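Local coordinates for protein sulfoquinovosidase (Escherichia coli, PDB 5AEG) that hydrolyses sulfoquinovosyl diacylglycerides and simple sulfoquinovosides such as sulfoquinovosyl glycerol, releasing sulfoquinovose for sulfoglycolysis, at residues T265-C268 / Q269-D273; D317-I320 / K321-N324; A552-I555 / A556-R560. All coordinates share one frame; numbering follows the deposited sequence.

Contact 1 (T265-C268 / Q269-D273); sequences TEVC and QKKLD
Glu266 and Gln269 run side by side at the start of helix 265-277, the first helix of the family 31 TIM barrel, which crosses from strand 257-260 to strand 282-286. The tight side of this turn is formed by Cys268 and Leu272, tied by the backbone hydrogen bond from Leu272 N to Cys268 O at 2.9 Å. Both side chains are buried against Ile285 of strand 282-286 and Trp323 of the next helix, while Thr265 OG1 is hydrogen-bonded to Pro314 O. The other side is looser. Lys270 is exposed and its chain leads away from the turn, with CB and CG near Glu266 O (CG at 3.6 Å). Val267 CG1 lies 3.7 Å from Lys271 CE; Lys271 runs nearly straight to CE, bends at its last torsion (chi4 -66°) and forms a salt bridge with Asp549. Glu266 is exposed, yet its folded chain lays OE2 3.9 Å from Gln269 CB, and the same oxygen makes a salt bridge with Arg319. The Gln269 amide works at both ends: OE1 accepts from Trp323 NE1 and Arg319 NH1, while NE2 donates to Asp273 OD2 at 3.0 Å, the oxygen lying in the amide plane but met from above its own carboxylate.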
ATOM      1  N   THR A 265       0.036 -30.884  -0.255  1.00 24.61           N
ATOM      2  CA  THR A 265      -1.200 -31.099   0.499  1.00 26.17           C
ATOM      3  C   THR A 265      -0.955 -31.691   1.822  1.00 27.70           C
ATOM      4  O   THR A 265      -1.523 -31.267   2.848  1.00 25.52           O
ATOM      5  CB  THR A 265      -2.140 -32.063  -0.269  1.00 26.78           C
ATOM      6  OG1 THR A 265      -2.242 -31.559  -1.580  1.00 23.84           O
ATOM      7  CG2 THR A 265      -3.583 -32.073   0.313  1.00 27.81           C
ATOM      8  N   GLU A 266      -0.108 -32.700   1.834  1.00 26.10           N
ATOM      9  CA  GLU A 266       0.119 -33.416   3.089  1.00 32.71           C
ATOM     10  C   GLU A 266       0.985 -32.608   4.119  1.00 28.47           C
ATOM     11  O   GLU A 266       0.769 -32.737   5.345  1.00 27.07           O
ATOM     12  CB  GLU A 266       0.600 -34.864   2.836  1.00 36.08           C
ATOM     13  CG  GLU A 266      -0.605 -35.737   2.383  1.00 46.08           C
ATOM     14  CD  GLU A 266      -1.791 -35.809   3.454  1.00 48.90           C
ATOM     15  OE1 GLU A 266      -1.619 -36.368   4.553  1.00 68.41           O
ATOM     16  OE2 GLU A 266      -2.905 -35.276   3.252  1.00 50.67           O
ATOM     17  N   VAL A 267       1.945 -31.822   3.642  1.00 28.42           N
ATOM     18  CA  VAL A 267       2.712 -30.921   4.501  1.00 28.16           C
ATOM     19  C   VAL A 267       1.728 -29.886   5.137  1.00 26.31           C
ATOM     20  O   VAL A 267       1.824 -29.602   6.336  1.00 26.43           O
ATOM     21  CB  VAL A 267       3.893 -30.213   3.740  1.00 30.07           C
ATOM     22  CG1 VAL A 267       4.500 -29.091   4.599  1.00 25.57           C
ATOM     23  CG2 VAL A 267       5.037 -31.177   3.462  1.00 30.80           C
ATOM     24  N   CYS A 268       0.785 -29.416   4.338  1.00 22.15           N
ATOM     25  CA  CYS A 268      -0.199 -28.449   4.827  1.00 25.29           C
ATOM     26  C   CYS A 268      -1.051 -29.106   5.887  1.00 25.43           C
ATOM     27  O   CYS A 268      -1.272 -28.559   6.955  1.00 23.17           O
ATOM     28  CB  CYS A 268      -1.081 -27.926   3.704  1.00 24.41           C
ATOM     29  SG  CYS A 268      -0.296 -26.773   2.529  1.00 25.24           S
ATOM     30  N   GLN A 269      -1.477 -30.333   5.609  1.00 24.15           N
ATOM     31  CA  GLN A 269      -2.257 -31.115   6.564  1.00 27.26           C
ATOM     32  C   GLN A 269      -1.610 -31.317   7.898  1.00 23.97           C
ATOM     33  O   GLN A 269      -2.295 -31.049   8.942  1.00 28.47           O
ATOM     34  CB  GLN A 269      -2.609 -32.514   5.955  1.00 29.28           C
ATOM     35  CG  GLN A 269      -3.724 -33.234   6.697  1.00 27.13           C
ATOM     36  CD  GLN A 269      -5.015 -32.520   6.851  1.00 25.77           C
ATOM     37  OE1 GLN A 269      -5.735 -32.148   5.874  1.00 24.62           O
ATOM     38  NE2 GLN A 269      -5.416 -32.388   8.119  1.00 28.85           N
ATOM     39  N   LYS A 270      -0.324 -31.699   7.897  1.00 23.81           N
ATOM     40  CA  LYS A 270       0.401 -31.978   9.144  1.00 29.92           C
ATOM     41  C   LYS A 270       0.556 -30.712   9.965  1.00 30.52           C
ATOM     42  O   LYS A 270       0.464 -30.723  11.183  1.00 28.76           O
ATOM     43  CB  LYS A 270       1.810 -32.534   8.908  1.00 33.29           C
ATOM     44  CG  LYS A 270       1.808 -34.051   8.585  1.00 53.63           C
ATOM     45  CD  LYS A 270       3.154 -34.755   8.871  1.00 59.97           C
ATOM     46  CE  LYS A 270       3.355 -35.200  10.344  1.00 74.30           C
ATOM     47  NZ  LYS A 270       3.893 -34.145  11.278  1.00 74.66           N
ATOM     48  N   LYS A 271       0.876 -29.636   9.273  1.00 28.53           N
ATOM     49  CA  LYS A 271       1.092 -28.361   9.971  1.00 26.95           C
ATOM     50  C   LYS A 271      -0.215 -27.801  10.507  1.00 23.28           C
ATOM     51  O   LYS A 271      -0.225 -27.353  11.656  1.00 25.53           O
ATOM     52  CB  LYS A 271       1.845 -27.348   9.109  1.00 26.41           C
ATOM     53  CG  LYS A 271       3.264 -27.738   8.865  1.00 29.74           C
ATOM     54  CD  LYS A 271       3.956 -26.626   8.092  1.00 32.85           C
ATOM     55  CE  LYS A 271       5.325 -26.996   7.555  1.00 38.56           C
ATOM     56  NZ  LYS A 271       6.237 -27.207   8.677  1.00 42.16           N
ATOM     57  N   LEU A 272      -1.299 -27.890   9.753  1.00 22.81           N
ATOM     58  CA  LEU A 272      -2.614 -27.493  10.221  1.00 24.26           C
ATOM     59  C   LEU A 272      -2.962 -28.217  11.513  1.00 27.11           C
ATOM     60  O   LEU A 272      -3.489 -27.622  12.496  1.00 23.91           O
ATOM     61  CB  LEU A 272      -3.720 -27.746   9.178  1.00 24.52           C
ATOM     62  CG  LEU A 272      -5.176 -27.571   9.621  1.00 28.00           C
ATOM     63  CD1 LEU A 272      -5.412 -26.084   9.954  1.00 28.93           C
ATOM     64  CD2 LEU A 272      -6.171 -28.086   8.589  1.00 30.17           C
ATOM     65  N   ASP A 273      -2.720 -29.524  11.508  1.00 24.66           N
ATOM     66  CA  ASP A 273      -3.078 -30.326  12.667  1.00 31.00           C
ATOM     67  C   ASP A 273      -2.254 -30.036  13.870  1.00 28.66           C
ATOM     68  O   ASP A 273      -2.827 -30.025  14.950  1.00 28.56           O
ATOM     69  CB  ASP A 273      -3.025 -31.848  12.348  1.00 31.12           C
ATOM     70  CG  ASP A 273      -4.161 -32.290  11.441  1.00 30.37           C
ATOM     71  OD1 ASP A 273      -5.266 -31.750  11.518  1.00 34.76           O
ATOM     72  OD2 ASP A 273      -4.002 -33.252  10.672  1.00 32.51           O
TER

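Contact 2 (D317-I320 / K321-N324); sequences DSRI and KQWN
Arg319 sets CG over one face of the Trp323 indole, toward its rim, an i to i+4 CH-pi contact within helix 316-325 of the TIM barrel. This CG is 3.6 Å from the centroid of the six-membered ring and 20° off the ring normal, with Trp323 CE2 the nearest ring atom at 3.4 Å. With CG anti to the backbone N (chi1 -160°) and further bends at chi2 and chi3, the arginine chain passes the indole obliquely. The face contact is made by a methylene; the guanidinium beyond it stands almost perpendicular to the ring, the planes 84° apart.

Gln322 takes the other relation to the same arginine. It runs alongside, pointing the same way, and its amide is nearly parallel to the guanidinium; Arg319 CD sits 3.7 Å from Gln322 CD. The polar ends of Arg319 and Trp323 face helix 265-277, which supplies their hydrogen-bonding partners. On the side facing strand 329-334, Ile320 and Trp323 both pack on Phe330. At the exposed side Lys321 curls back along the helix, and a water bridges the turn, accepting from Lys321 NZ at 2.7 Å and donating to Asp317 O at 2.6 Å.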
ATOM      1  N   ASP A 317      -8.564 -30.507  -4.499  1.00 29.47           N
ATOM      2  CA  ASP A 317      -9.979 -30.179  -4.792  1.00 29.92           C
ATOM      3  C   ASP A 317     -10.882 -30.751  -3.722  1.00 33.87           C
ATOM      4  O   ASP A 317     -11.729 -30.022  -3.185  1.00 31.93           O
ATOM      5  CB  ASP A 317     -10.409 -30.594  -6.204  1.00 31.35           C
ATOM      6  CG  ASP A 317     -10.080 -32.034  -6.550  1.00 32.50           C
ATOM      7  OD1 ASP A 317      -9.425 -32.816  -5.755  1.00 32.15           O
ATOM      8  OD2 ASP A 317     -10.495 -32.348  -7.660  1.00 37.24           O
ATOM      9  N   SER A 318     -10.634 -32.000  -3.331  1.00 30.80           N
ATOM     10  CA  SER A 318     -11.441 -32.583  -2.254  1.00 34.16           C
ATOM     11  C   SER A 318     -10.961 -32.132  -0.864  1.00 32.84           C
ATOM     12  O   SER A 318     -11.798 -32.005   0.056  1.00 29.80           O
ATOM     13  CB  SER A 318     -11.479 -34.113  -2.308  1.00 33.71           C
ATOM     14  OG  SER A 318     -10.168 -34.649  -2.228  1.00 32.71           O
ATOM     15  N   ARG A 319      -9.650 -31.935  -0.698  1.00 27.44           N
ATOM     16  CA  ARG A 319      -9.137 -31.477   0.589  1.00 30.55           C
ATOM     17  C   ARG A 319      -9.698 -30.103   0.982  1.00 30.51           C
ATOM     18  O   ARG A 319      -9.919 -29.896   2.185  1.00 28.18           O
ATOM     19  CB  ARG A 319      -7.585 -31.508   0.709  1.00 27.17           C
ATOM     20  CG  ARG A 319      -7.060 -31.494   2.136  1.00 30.22           C
ATOM     21  CD  ARG A 319      -7.629 -32.640   3.014  1.00 32.90           C
ATOM     22  NE  ARG A 319      -7.161 -33.901   2.478  1.00 31.62           N
ATOM     23  CZ  ARG A 319      -5.967 -34.419   2.742  1.00 31.81           C
ATOM     24  NH1 ARG A 319      -5.119 -33.842   3.578  1.00 29.84           N
ATOM     25  NH2 ARG A 319      -5.565 -35.510   2.098  1.00 35.02           N
ATOM     26  N   ILE A 320      -9.872 -29.186   0.003  1.00 30.37           N
ATOM     27  CA  ILE A 320     -10.420 -27.822   0.265  1.00 28.36           C
ATOM     28  C   ILE A 320     -11.790 -28.010   0.908  1.00 33.05           C
ATOM     29  O   ILE A 320     -12.090 -27.383   1.927  1.00 28.30           O
ATOM     30  CB  ILE A 320     -10.508 -26.947  -0.999  1.00 28.83           C
ATOM     31  CG1 ILE A 320      -9.078 -26.566  -1.457  1.00 27.72           C
ATOM     32  CG2 ILE A 320     -11.378 -25.706  -0.758  1.00 29.46           C
ATOM     33  CD1 ILE A 320      -9.008 -25.900  -2.811  1.00 27.20           C
ATOM     34  N   LYS A 321     -12.575 -28.967   0.402  1.00 30.50           N
ATOM     35  CA  LYS A 321     -13.935 -29.190   0.972  1.00 34.34           C
ATOM     36  C   LYS A 321     -13.876 -29.649   2.398  1.00 30.44           C
ATOM     37  O   LYS A 321     -14.567 -29.109   3.261  1.00 31.49           O
ATOM     38  CB  LYS A 321     -14.751 -30.158   0.103  1.00 39.32           C
ATOM     39  CG  LYS A 321     -14.981 -29.674  -1.326  1.00 46.21           C
ATOM     40  CD  LYS A 321     -16.016 -28.561  -1.409  1.00 55.07           C
ATOM     41  CE  LYS A 321     -16.138 -27.907  -2.804  1.00 64.34           C
ATOM     42  NZ  LYS A 321     -15.261 -26.672  -3.009  1.00 59.80           N
ATOM     43  N   GLN A 322     -13.004 -30.593   2.666  1.00 30.65           N
ATOM     44  CA  GLN A 322     -12.826 -31.089   3.997  1.00 31.70           C
ATOM     45  C   GLN A 322     -12.374 -29.951   4.958  1.00 33.47           C
ATOM     46  O   GLN A 322     -12.911 -29.745   6.076  1.00 26.34           O
ATOM     47  CB  GLN A 322     -11.831 -32.237   3.941  1.00 35.66           C
ATOM     48  CG  GLN A 322     -11.388 -32.778   5.298  1.00 46.13           C
ATOM     49  CD  GLN A 322     -10.357 -33.908   5.195  1.00 63.37           C
ATOM     50  OE1 GLN A 322     -10.463 -34.763   4.292  1.00 81.31           O
ATOM     51  NE2 GLN A 322      -9.344 -33.924   6.126  1.00 68.57           N
ATOM     52  N   TRP A 323     -11.397 -29.168   4.501  1.00 28.01           N
ATOM     53  CA  TRP A 323     -10.929 -28.063   5.364  1.00 27.39           C
ATOM     54  C   TRP A 323     -12.043 -27.062   5.627  1.00 24.39           C
ATOM     55  O   TRP A 323     -12.223 -26.588   6.772  1.00 29.17           O
ATOM     56  CB  TRP A 323      -9.648 -27.373   4.721  1.00 25.36           C
ATOM     57  CG  TRP A 323      -8.372 -28.194   4.796  1.00 23.83           C
ATOM     58  CD1 TRP A 323      -8.059 -29.135   5.683  1.00 25.44           C
ATOM     59  CD2 TRP A 323      -7.238 -28.093   3.904  1.00 26.07           C
ATOM     60  NE1 TRP A 323      -6.795 -29.632   5.444  1.00 26.67           N
ATOM     61  CE2 TRP A 323      -6.288 -29.022   4.338  1.00 28.81           C
ATOM     62  CE3 TRP A 323      -6.957 -27.309   2.779  1.00 27.22           C
ATOM     63  CZ2 TRP A 323      -5.047 -29.153   3.740  1.00 27.37           C
ATOM     64  CZ3 TRP A 323      -5.718 -27.492   2.142  1.00 27.31           C
ATOM     65  CH2 TRP A 323      -4.796 -28.402   2.628  1.00 24.69           C
ATOM     66  N   ASN A 324     -12.807 -26.740   4.590  1.00 26.84           N
ATOM     67  CA  ASN A 324     -13.893 -25.782   4.739  1.00 27.89           C
ATOM     68  C   ASN A 324     -14.892 -26.309   5.793  1.00 31.38           C
ATOM     69  O   ASN A 324     -15.278 -25.591   6.714  1.00 31.05           O
ATOM     70  CB  ASN A 324     -14.595 -25.533   3.432  1.00 28.91           C
ATOM     71  CG  ASN A 324     -13.783 -24.767   2.453  1.00 33.10           C
ATOM     72  OD1 ASN A 324     -12.632 -24.219   2.700  1.00 32.07           O
ATOM     73  ND2 ASN A 324     -14.346 -24.684   1.323  1.00 27.16           N
TER
HETATM   74  O   HOH W   1     -12.938 -27.812  -3.931  1.00 42.87           O

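Contact 3 (A552-I555 / A556-R560); sequences AETI and AHFAR
Thr554 turns its methyl away from its own backbone N (CG2 anti to N, chi1 -56° for OG1), and Phe558 sends its ring beside its own N (chi1 -83°), which sets CG2 4.0 Å from both Phe558 CD1 and CE1. The two side chains run alongside each other, one turn apart in helix 552-567 of the TIM-barrel domain. Thr554 O meets the same ring at its edge, near the ring plane, 3.3 Å from Phe558 CD1, while accepting the backbone bond from Phe558 N at 3.0 Å with a nearly straight N-H...O angle of 170°. Both residues are buried against helix 518-528, Thr554 on Leu521 and Leu522, Phe558 on Cys525. Ile555 heads instead toward helix 265-277, where it packs on Thr274 and Met275, and its O takes the bond from Ala559 N at 2.8 Å. Glu553 and Ala556 lie on the exposed side, the glutamate in a salt bridge with Lys518. The threonine is thus split by chemistry: its methyl joins the apolar layer with Phe558, while OG1 is engaged by Asp551 and Trp546 NE1, so that a buried hydroxyl is satisfied at the start of the helix.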
ATOM      1  N   ALA A 552       7.804 -25.800  20.701  1.00 23.24           N
ATOM      2  CA  ALA A 552       6.566 -25.701  21.480  1.00 21.94           C
ATOM      3  C   ALA A 552       6.308 -24.294  21.961  1.00 22.50           C
ATOM      4  O   ALA A 552       5.117 -23.840  21.958  1.00 23.71           O
ATOM      5  CB  ALA A 552       6.595 -26.681  22.701  1.00 24.57           C
ATOM      6  N   GLU A 553       7.356 -23.589  22.347  1.00 21.55           N
ATOM      7  CA  GLU A 553       7.180 -22.226  22.831  1.00 26.48           C
ATOM      8  C   GLU A 553       6.606 -21.317  21.706  1.00 23.55           C
ATOM      9  O   GLU A 553       5.716 -20.500  21.948  1.00 21.95           O
ATOM     10  CB  GLU A 553       8.497 -21.675  23.317  1.00 29.97           C
ATOM     11  CG  GLU A 553       8.412 -20.254  23.857  1.00 36.79           C
ATOM     12  CD  GLU A 553       9.758 -19.651  24.263  1.00 47.42           C
ATOM     13  OE1 GLU A 553      10.826 -20.297  24.089  1.00 49.16           O
ATOM     14  OE2 GLU A 553       9.720 -18.514  24.782  1.00 57.45           O
ATOM     15  N   THR A 554       7.084 -21.514  20.489  1.00 21.20           N
ATOM     16  CA  THR A 554       6.571 -20.754  19.346  1.00 21.29           C
ATOM     17  C   THR A 554       5.127 -21.067  19.114  1.00 21.32           C
ATOM     18  O   THR A 554       4.322 -20.158  18.931  1.00 19.34           O
ATOM     19  CB  THR A 554       7.407 -21.079  18.070  1.00 20.91           C
ATOM     20  OG1 THR A 554       8.772 -20.802  18.342  1.00 21.80           O
ATOM     21  CG2 THR A 554       6.885 -20.276  16.843  1.00 21.87           C
ATOM     22  N   ILE A 555       4.766 -22.361  19.090  1.00 20.91           N
ATOM     23  CA  ILE A 555       3.401 -22.769  18.842  1.00 20.21           C
ATOM     24  C   ILE A 555       2.462 -22.223  19.955  1.00 20.55           C
ATOM     25  O   ILE A 555       1.372 -21.701  19.664  1.00 20.82           O
ATOM     26  CB  ILE A 555       3.269 -24.350  18.721  1.00 21.86           C
ATOM     27  CG1 ILE A 555       3.974 -24.835  17.418  1.00 23.33           C
ATOM     28  CG2 ILE A 555       1.825 -24.749  18.644  1.00 22.07           C
ATOM     29  CD1 ILE A 555       4.298 -26.312  17.389  1.00 22.49           C
ATOM     30  N   ALA A 556       2.879 -22.346  21.229  1.00 21.79           N
ATOM     31  CA  ALA A 556       2.011 -21.859  22.302  1.00 22.78           C
ATOM     32  C   ALA A 556       1.843 -20.312  22.200  1.00 21.39           C
ATOM     33  O   ALA A 556       0.852 -19.726  22.645  1.00 22.20           O
ATOM     34  CB  ALA A 556       2.606 -22.209  23.672  1.00 25.56           C
ATOM     35  N   HIS A 557       2.918 -19.653  21.745  1.00 22.39           N
ATOM     36  CA  HIS A 557       2.859 -18.207  21.505  1.00 22.55           C
ATOM     37  C   HIS A 557       1.816 -17.838  20.478  1.00 20.17           C
ATOM     38  O   HIS A 557       0.959 -16.965  20.753  1.00 19.42           O
ATOM     39  CB  HIS A 557       4.237 -17.605  21.162  1.00 22.81           C
ATOM     40  CG  HIS A 557       4.210 -16.130  21.080  1.00 24.60           C
ATOM     41  ND1 HIS A 557       4.188 -15.331  22.202  1.00 25.75           N
ATOM     42  CD2 HIS A 557       4.024 -15.298  20.022  1.00 26.73           C
ATOM     43  CE1 HIS A 557       4.097 -14.068  21.822  1.00 25.87           C
ATOM     44  NE2 HIS A 557       3.974 -14.033  20.524  1.00 24.62           N
ATOM     45  N   PHE A 558       1.812 -18.498  19.313  1.00 20.44           N
ATOM     46  CA  PHE A 558       0.726 -18.385  18.344  1.00 20.24           C
ATOM     47  C   PHE A 558      -0.658 -18.717  18.960  1.00 22.40           C
ATOM     48  O   PHE A 558      -1.677 -18.045  18.633  1.00 21.46           O
ATOM     49  CB  PHE A 558       1.067 -19.236  17.084  1.00 21.45           C
ATOM     50  CG  PHE A 558       1.963 -18.511  16.105  1.00 19.25           C
ATOM     51  CD1 PHE A 558       3.348 -18.416  16.290  1.00 18.40           C
ATOM     52  CD2 PHE A 558       1.366 -17.790  15.085  1.00 20.95           C
ATOM     53  CE1 PHE A 558       4.129 -17.699  15.399  1.00 18.92           C
ATOM     54  CE2 PHE A 558       2.134 -17.084  14.207  1.00 22.87           C
ATOM     55  CZ  PHE A 558       3.499 -17.013  14.381  1.00 19.67           C
ATOM     56  N   ALA A 559      -0.723 -19.774  19.795  1.00 21.68           N
ATOM     57  CA  ALA A 559      -2.009 -20.114  20.461  1.00 21.40           C
ATOM     58  C   ALA A 559      -2.508 -18.871  21.302  1.00 22.78           C
ATOM     59  O   ALA A 559      -3.618 -18.439  21.124  1.00 25.04           O
ATOM     60  CB  ALA A 559      -1.914 -21.391  21.318  1.00 25.02           C
ATOM     61  N   ARG A 560      -1.632 -18.279  22.083  1.00 22.40           N
ATOM     62  CA  ARG A 560      -1.984 -17.134  22.938  1.00 24.36           C
ATOM     63  C   ARG A 560      -2.407 -15.927  22.120  1.00 20.75           C
ATOM     64  O   ARG A 560      -3.471 -15.367  22.345  1.00 20.76           O
ATOM     65  CB  ARG A 560      -0.819 -16.779  23.851  1.00 22.88           C
ATOM     66  CG  ARG A 560      -0.941 -15.444  24.662  1.00 24.86           C
ATOM     67  CD  ARG A 560       0.398 -14.964  25.262  1.00 28.47           C
ATOM     68  NE  ARG A 560       0.263 -13.641  25.884  1.00 29.09           N
ATOM     69  CZ  ARG A 560      -0.400 -13.397  27.024  1.00 35.94           C
ATOM     70  NH1 ARG A 560      -0.920 -14.378  27.732  1.00 35.72           N
ATOM     71  NH2 ARG A 560      -0.535 -12.162  27.485  1.00 30.17           N
TER

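The three contacts follow one another along the chain, each within a single helix of the same family 31 TIM-barrel domain, and all lie on one side of the chain's centre. Contacts 1 and 2 are neighbours, with centres 12 Å apart, and their helices are joined by both polar bonds and apolar packing. Contact 3 stands about 17 Å from contact 1 and 26 Å from contact 2, centre to centre, and touches neither directly. Helix 265-277, after the first barrel strand 257-260, lies between helix 316-325 and helix 552-567, which follows the last barrel strand 534-536, as expected where a TIM barrel closes.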